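Local atomic coordinates of CELL division control protein 6 (Pyrobaculum aerophilum, PDB entry 1FNN), a protein that probably helps to regulate the initiation of DNA replication as an AAA+ ATPase of the Cdc6/Cdc18 family that binds ADP and magnesium. Residues Y44-L49 and G184-R189; I31-W36 and Y126-L131. All coordinates share one frame; numbering follows the deposited sequence.

Interaction 1 (Y44-L49 and G184-R189)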
loop_
_atom_site.group_PDB
_atom_site.type_symbol
_atom_site.label_atom_id
_atom_site.label_comp_id
_atom_site.label_asym_id
_atom_site.label_seq_id
_atom_site.Cartn_x
_atom_site.Cartn_y
_atom_site.Cartn_z
ATOM N N TYR A 44 24.296 11.753 15.627
ATOM C CA TYR A 44 22.976 11.201 15.843
ATOM C C TYR A 44 22.171 11.212 14.547
ATOM O O TYR A 44 21.625 12.244 14.174
ATOM C CB TYR A 44 22.286 12.088 16.872
ATOM C CG TYR A 44 20.831 11.815 17.173
ATOM C CD1 TYR A 44 20.048 12.856 17.677
ATOM C CD2 TYR A 44 20.229 10.578 16.969
ATOM C CE1 TYR A 44 18.707 12.663 17.971
ATOM C CE2 TYR A 44 18.899 10.388 17.260
ATOM C CZ TYR A 44 18.144 11.421 17.757
ATOM O OH TYR A 44 16.815 11.233 18.050
ATOM N N PRO A 45 22.065 10.066 13.900
ATOM C CA PRO A 45 21.288 9.962 12.668
ATOM C C PRO A 45 19.811 9.873 12.983
ATOM O O PRO A 45 19.418 9.116 13.878
ATOM C CB PRO A 45 21.780 8.694 12.017
ATOM C CG PRO A 45 22.863 8.139 12.869
ATOM C CD PRO A 45 22.742 8.788 14.201
ATOM N N ARG A 46 18.975 10.671 12.308
ATOM C CA ARG A 46 17.539 10.529 12.471
ATOM C C ARG A 46 16.819 10.855 11.157
ATOM O O ARG A 46 17.380 11.621 10.357
ATOM C CB ARG A 46 16.959 11.206 13.674
ATOM C CG ARG A 46 17.203 12.644 14.015
ATOM C CD ARG A 46 18.673 13.061 14.123
ATOM N NE ARG A 46 18.730 14.458 14.454
ATOM C CZ ARG A 46 19.726 15.312 14.462
ATOM N NH1 ARG A 46 20.947 14.936 14.120
ATOM N NH2 ARG A 46 19.419 16.549 14.828
ATOM N N ALA A 47 15.783 10.065 10.821
ATOM C CA ALA A 47 14.967 10.330 9.635
ATOM C C ALA A 47 13.481 10.128 9.989
ATOM O O ALA A 47 13.142 9.369 10.892
ATOM C CB ALA A 47 15.302 9.344 8.529
ATOM N N THR A 48 12.595 10.689 9.178
ATOM C CA THR A 48 11.156 10.514 9.292
ATOM C C THR A 48 10.668 10.025 7.941
ATOM O O THR A 48 11.119 10.628 6.960
ATOM C CB THR A 48 10.428 11.828 9.644
ATOM O OG1 THR A 48 10.893 12.297 10.903
ATOM C CG2 THR A 48 8.929 11.620 9.746
ATOM N N LEU A 49 9.975 8.902 7.906
ATOM C CA LEU A 49 9.462 8.347 6.661
ATOM C C LEU A 49 7.960 8.679 6.574
ATOM O O LEU A 49 7.245 8.386 7.548
ATOM C CB LEU A 49 9.639 6.819 6.627
ATOM C CG LEU A 49 11.038 6.254 6.961
ATOM C CD1 LEU A 49 11.042 4.752 6.665
ATOM C CD2 LEU A 49 12.190 6.938 6.227
ATOM N N GLY A 184 13.222 17.406 11.433
ATOM C CA GLY A 184 12.781 18.033 10.198
ATOM C C GLY A 184 13.955 18.166 9.245
ATOM O O GLY A 184 15.113 18.262 9.639
ATOM N N LYS A 185 13.679 17.961 7.968
ATOM C CA LYS A 185 14.696 17.988 6.933
ATOM C C LYS A 185 15.515 16.709 6.869
ATOM O O LYS A 185 16.555 16.690 6.184
ATOM C CB LYS A 185 15.607 19.213 7.028
ATOM C CG LYS A 185 16.043 19.671 5.628
ATOM C CD LYS A 185 16.211 21.192 5.625
ATOM C CE LYS A 185 15.692 21.784 4.323
ATOM N NZ LYS A 185 15.460 23.251 4.449
ATOM N N TYR A 186 15.157 15.691 7.651
ATOM C CA TYR A 186 15.625 14.348 7.319
ATOM C C TYR A 186 14.300 13.625 7.004
ATOM O O TYR A 186 13.871 12.816 7.810
ATOM C CB TYR A 186 16.473 13.673 8.388
ATOM C CG TYR A 186 17.716 14.445 8.783
ATOM C CD1 TYR A 186 17.850 15.045 10.026
ATOM C CD2 TYR A 186 18.770 14.568 7.880
ATOM C CE1 TYR A 186 19.000 15.754 10.375
ATOM C CE2 TYR A 186 19.926 15.266 8.198
ATOM C CZ TYR A 186 20.023 15.852 9.450
ATOM O OH TYR A 186 21.179 16.535 9.736
ATOM N N VAL A 187 13.561 14.063 5.994
ATOM C CA VAL A 187 12.241 13.505 5.712
ATOM C C VAL A 187 12.268 12.775 4.394
ATOM O O VAL A 187 12.703 13.326 3.387
ATOM C CB VAL A 187 11.098 14.537 5.673
ATOM C CG1 VAL A 187 9.823 13.925 5.100
ATOM C CG2 VAL A 187 10.831 15.088 7.069
ATOM N N ILE A 188 11.894 11.494 4.436
ATOM C CA ILE A 188 11.905 10.715 3.195
ATOM C C ILE A 188 10.437 10.394 2.867
ATOM O O ILE A 188 9.723 9.905 3.761
ATOM C CB ILE A 188 12.704 9.414 3.403
ATOM C CG1 ILE A 188 14.164 9.696 3.821
ATOM C CG2 ILE A 188 12.671 8.603 2.104
ATOM C CD1 ILE A 188 14.907 8.370 4.119
ATOM N N ARG A 189 9.996 10.767 1.675
ATOM C CA ARG A 189 8.603 10.680 1.301
ATOM C C ARG A 189 8.382 9.524 0.343
ATOM O O ARG A 189 9.207 9.225 -0.486
ATOM C CB ARG A 189 8.124 11.977 0.567
ATOM C CG ARG A 189 8.281 13.176 1.517
ATOM C CD ARG A 189 7.623 14.472 1.021
ATOM N NE ARG A 189 7.770 15.496 2.055
ATOM C CZ ARG A 189 6.870 15.709 3.007
ATOM N NH1 ARG A 189 5.761 14.980 3.066
ATOM N NH2 ARG A 189 7.086 16.662 3.907
#

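Interaction 2 (I31-W36 and Y126-L131)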
loop_
_atom_site.group_PDB
_atom_site.type_symbol
_atom_site.label_atom_id
_atom_site.label_comp_id
_atom_site.label_asym_id
_atom_site.label_seq_id
_atom_site.Cartn_x
_atom_site.Cartn_y
_atom_site.Cartn_z
ATOM N N ILE A 31 22.147 6.875 2.812
ATOM C CA ILE A 31 22.903 8.111 3.021
ATOM C C ILE A 31 22.729 8.550 4.452
ATOM O O ILE A 31 23.719 8.929 5.105
ATOM C CB ILE A 31 22.444 9.192 2.019
ATOM C CG1 ILE A 31 23.018 8.880 0.593
ATOM C CG2 ILE A 31 22.857 10.578 2.484
ATOM C CD1 ILE A 31 22.215 9.712 -0.419
ATOM N N LEU A 32 21.503 8.508 5.031
ATOM C CA LEU A 32 21.386 8.959 6.397
ATOM C C LEU A 32 22.087 7.997 7.398
ATOM O O LEU A 32 22.554 8.402 8.463
ATOM C CB LEU A 32 19.926 9.152 6.829
ATOM C CG LEU A 32 19.191 10.225 5.974
ATOM C CD1 LEU A 32 17.728 10.374 6.365
ATOM C CD2 LEU A 32 19.874 11.587 6.103
ATOM N N LEU A 33 21.977 6.694 7.168
ATOM C CA LEU A 33 22.393 5.729 8.172
ATOM C C LEU A 33 23.656 4.935 7.946
ATOM O O LEU A 33 24.199 4.383 8.927
ATOM C CB LEU A 33 21.249 4.659 8.291
ATOM C CG LEU A 33 19.909 5.216 8.776
ATOM C CD1 LEU A 33 18.852 4.092 8.628
ATOM C CD2 LEU A 33 20.005 5.682 10.227
ATOM N N GLY A 34 24.103 4.711 6.732
ATOM C CA GLY A 34 25.181 3.805 6.420
ATOM C C GLY A 34 26.487 4.079 7.159
ATOM O O GLY A 34 27.124 3.094 7.565
ATOM N N ASN A 35 26.961 5.331 7.157
ATOM C CA ASN A 35 28.230 5.619 7.836
ATOM C C ASN A 35 28.134 5.258 9.319
ATOM O O ASN A 35 29.062 4.702 9.897
ATOM C CB ASN A 35 28.624 7.089 7.674
ATOM C CG ASN A 35 29.193 7.363 6.286
ATOM O OD1 ASN A 35 29.620 6.440 5.588
ATOM N ND2 ASN A 35 29.193 8.636 5.898
ATOM N N TRP A 36 27.049 5.686 9.959
ATOM C CA TRP A 36 26.848 5.372 11.371
ATOM C C TRP A 36 26.732 3.871 11.625
ATOM O O TRP A 36 27.383 3.401 12.570
ATOM C CB TRP A 36 25.665 6.086 11.938
ATOM C CG TRP A 36 25.371 6.031 13.409
ATOM C CD1 TRP A 36 25.754 6.954 14.323
ATOM C CD2 TRP A 36 24.643 5.031 14.154
ATOM N NE1 TRP A 36 25.316 6.595 15.573
ATOM C CE2 TRP A 36 24.636 5.428 15.507
ATOM C CE3 TRP A 36 24.003 3.843 13.792
ATOM C CZ2 TRP A 36 24.018 4.695 16.515
ATOM C CZ3 TRP A 36 23.387 3.110 14.798
ATOM C CH2 TRP A 36 23.393 3.520 16.119
ATOM N N TYR A 126 24.841 -0.016 20.674
ATOM C CA TYR A 126 24.401 0.986 19.689
ATOM C C TYR A 126 23.075 0.430 19.149
ATOM O O TYR A 126 22.997 -0.740 18.764
ATOM C CB TYR A 126 25.458 1.149 18.593
ATOM C CG TYR A 126 26.772 1.729 19.087
ATOM C CD1 TYR A 126 27.833 0.890 19.423
ATOM C CD2 TYR A 126 26.952 3.106 19.222
ATOM C CE1 TYR A 126 29.039 1.390 19.881
ATOM C CE2 TYR A 126 28.142 3.634 19.674
ATOM C CZ TYR A 126 29.179 2.765 20.000
ATOM O OH TYR A 126 30.365 3.299 20.448
ATOM N N MET A 127 22.037 1.233 19.297
ATOM C CA MET A 127 20.677 0.900 18.949
ATOM C C MET A 127 20.193 1.691 17.719
ATOM O O MET A 127 20.231 2.920 17.713
ATOM C CB MET A 127 19.788 1.247 20.164
ATOM C CG MET A 127 18.328 1.006 19.907
ATOM S SD MET A 127 17.206 1.048 21.271
ATOM C CE MET A 127 17.448 2.682 21.969
ATOM N N PHE A 128 19.757 0.963 16.705
ATOM C CA PHE A 128 19.002 1.571 15.594
ATOM C C PHE A 128 17.521 1.353 15.950
ATOM O O PHE A 128 16.994 0.251 15.792
ATOM C CB PHE A 128 19.383 0.894 14.295
ATOM C CG PHE A 128 18.587 1.142 13.055
ATOM C CD1 PHE A 128 18.586 0.185 12.057
ATOM C CD2 PHE A 128 17.848 2.296 12.853
ATOM C CE1 PHE A 128 17.861 0.368 10.881
ATOM C CE2 PHE A 128 17.123 2.486 11.686
ATOM C CZ PHE A 128 17.129 1.520 10.699
ATOM N N LEU A 129 16.890 2.393 16.443
ATOM C CA LEU A 129 15.529 2.337 16.932
ATOM C C LEU A 129 14.532 2.849 15.900
ATOM O O LEU A 129 14.711 3.892 15.258
ATOM C CB LEU A 129 15.460 3.149 18.228
ATOM C CG LEU A 129 14.098 3.289 18.912
ATOM C CD1 LEU A 129 13.559 1.929 19.392
ATOM C CD2 LEU A 129 14.186 4.284 20.073
ATOM N N VAL A 130 13.589 1.975 15.540
ATOM C CA VAL A 130 12.571 2.367 14.578
ATOM C C VAL A 130 11.253 2.490 15.350
ATOM O O VAL A 130 10.796 1.507 15.953
ATOM C CB VAL A 130 12.423 1.317 13.447
ATOM C CG1 VAL A 130 11.261 1.726 12.550
ATOM C CG2 VAL A 130 13.726 1.201 12.635
ATOM N N LEU A 131 10.629 3.662 15.268
ATOM C CA LEU A 131 9.255 3.749 15.793
ATOM C C LEU A 131 8.280 3.783 14.631
ATOM O O LEU A 131 8.009 4.870 14.090
ATOM C CB LEU A 131 9.147 5.011 16.668
ATOM C CG LEU A 131 10.166 5.083 17.810
ATOM C CD1 LEU A 131 10.021 6.403 18.579
ATOM C CD2 LEU A 131 10.034 3.901 18.776
#

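Interaction 1 (Y44-L49 and G184-R189)
Two backbone hydrogen bonds join Thr48 to the strand beside it: its N donates to Tyr186 O (2.8 Å), and its O accepts from Ile188 N (2.8 Å). One residue of strand 46-50 thus bonds to the residues before and after Val187, the alternation of a parallel pair, and the short strand axes run 28° apart. CA-H groups of Ala47 and Val187 add weaker contacts to the same two carbonyl oxygens.

Among apolar contacts, Leu49 and Ile188 lie side by side and point the same way, with Leu49 CD2 3.7 Å from Ile188 CD1. Thr48 and Val187 project from the other face of the sheet, where Thr48 CB meets Val187 CG2 at 4.2 Å.

Ahead of the paired residues, at the start of strand 46-50, the Arg46 guanidinium lies between two rings. Tyr186 CE1 stands 4.1 Å above the centre of one face, planes 52° apart, while Tyr44 CD1 covers the opposite face nearer its rim. Tyr186 CB lies 3.0 Å from Arg46 O, with CG of its ring also close to that oxygen. Arg46 CG sits between the backbone N and carbonyl carbon (chi1 52°), and the chain bends at chi2; CD then rests over the centre of the Tyr44 ring, and NH1 donates to Tyr44 O (2.8 Å). An alanine here would probably leave Tyr44 O without this donor and open a gap between the two tyrosine rings.

Strand 160-166 flanks 46-50 on its other side. This is the 4-1-5 part of the parallel 2-3-4-1-5 sheet of an AAA+ ATPase, whose first strand leads into the P-loop.

Interaction 2 (I31-W36 and Y126-L131)
Trp36 reaches residues 126 and 127 with the far corner of its indole: CH2 lies 3.6 Å from Met127 O and 4.0 Å from Tyr126 CB. CG is anti to the backbone N (chi1 -173°), and the indole beyond it extends from helix to strand. The Trp36 and Tyr126 side chains cross at a slant, and Tyr126 offers its CB as the nearest atom. At the other end of the indole, NE1 hydrogen-bonds to Phe158 O, which satisfies the buried N-H and helps to fix the rotation of the ring system.

One helical turn earlier, Leu33 points toward the strand and sets CD1 against the tip of Phe128, 3.7 Å from CZ and 3.9 Å from CE2. The two side chains meet at about a right angle. Helix and strand axes pass 11.5 Å apart at their closest, a spacing bridged by these side chains, and their directions differ by 156°. No hydrogen bond links the two segments; the contact is one of apolar groups, with Met127 O the polar atom of the strand segment that the indole touches.

The neighbours extend the same layer. Phe128 also packs on Leu61 and Trp65 of helix 57-68, the helix that follows the P-loop, and its ring meets that of Phe76 on strand 75-80. Leu33 touches Leu64 of helix 57-68, and Trp36 reaches Ala161 on strand 160-166. Helix 23-38 therefore packs beside helix 57-68 over one face of the central parallel sheet, in the alpha/beta arrangement of the AAA+ nucleotide-binding fold.

How the interactions relate
From the N terminus the chain first makes helix 23-38, then, after a short connection, strand 46-50. Interaction 2 closes the loop from 31-36 to 126-131, across 89 intervening residues that include strand 46-50, helix 57-68 and strand 75-80. Interaction 1 opens within that loop, at 44-49, and closes beyond it at 184-189, so the two cross rather than nest. One joins neighbouring strands in the sheet; the other lays the preceding helix over it. They meet directly where Pro45 CG packs 3.3 Å from Trp36 CG and Ala47 CB 3.4 Å from Leu32 CD1, while Tyr186 also touches Leu32, tying helix 23-38 to the edge-strand side of the sheet.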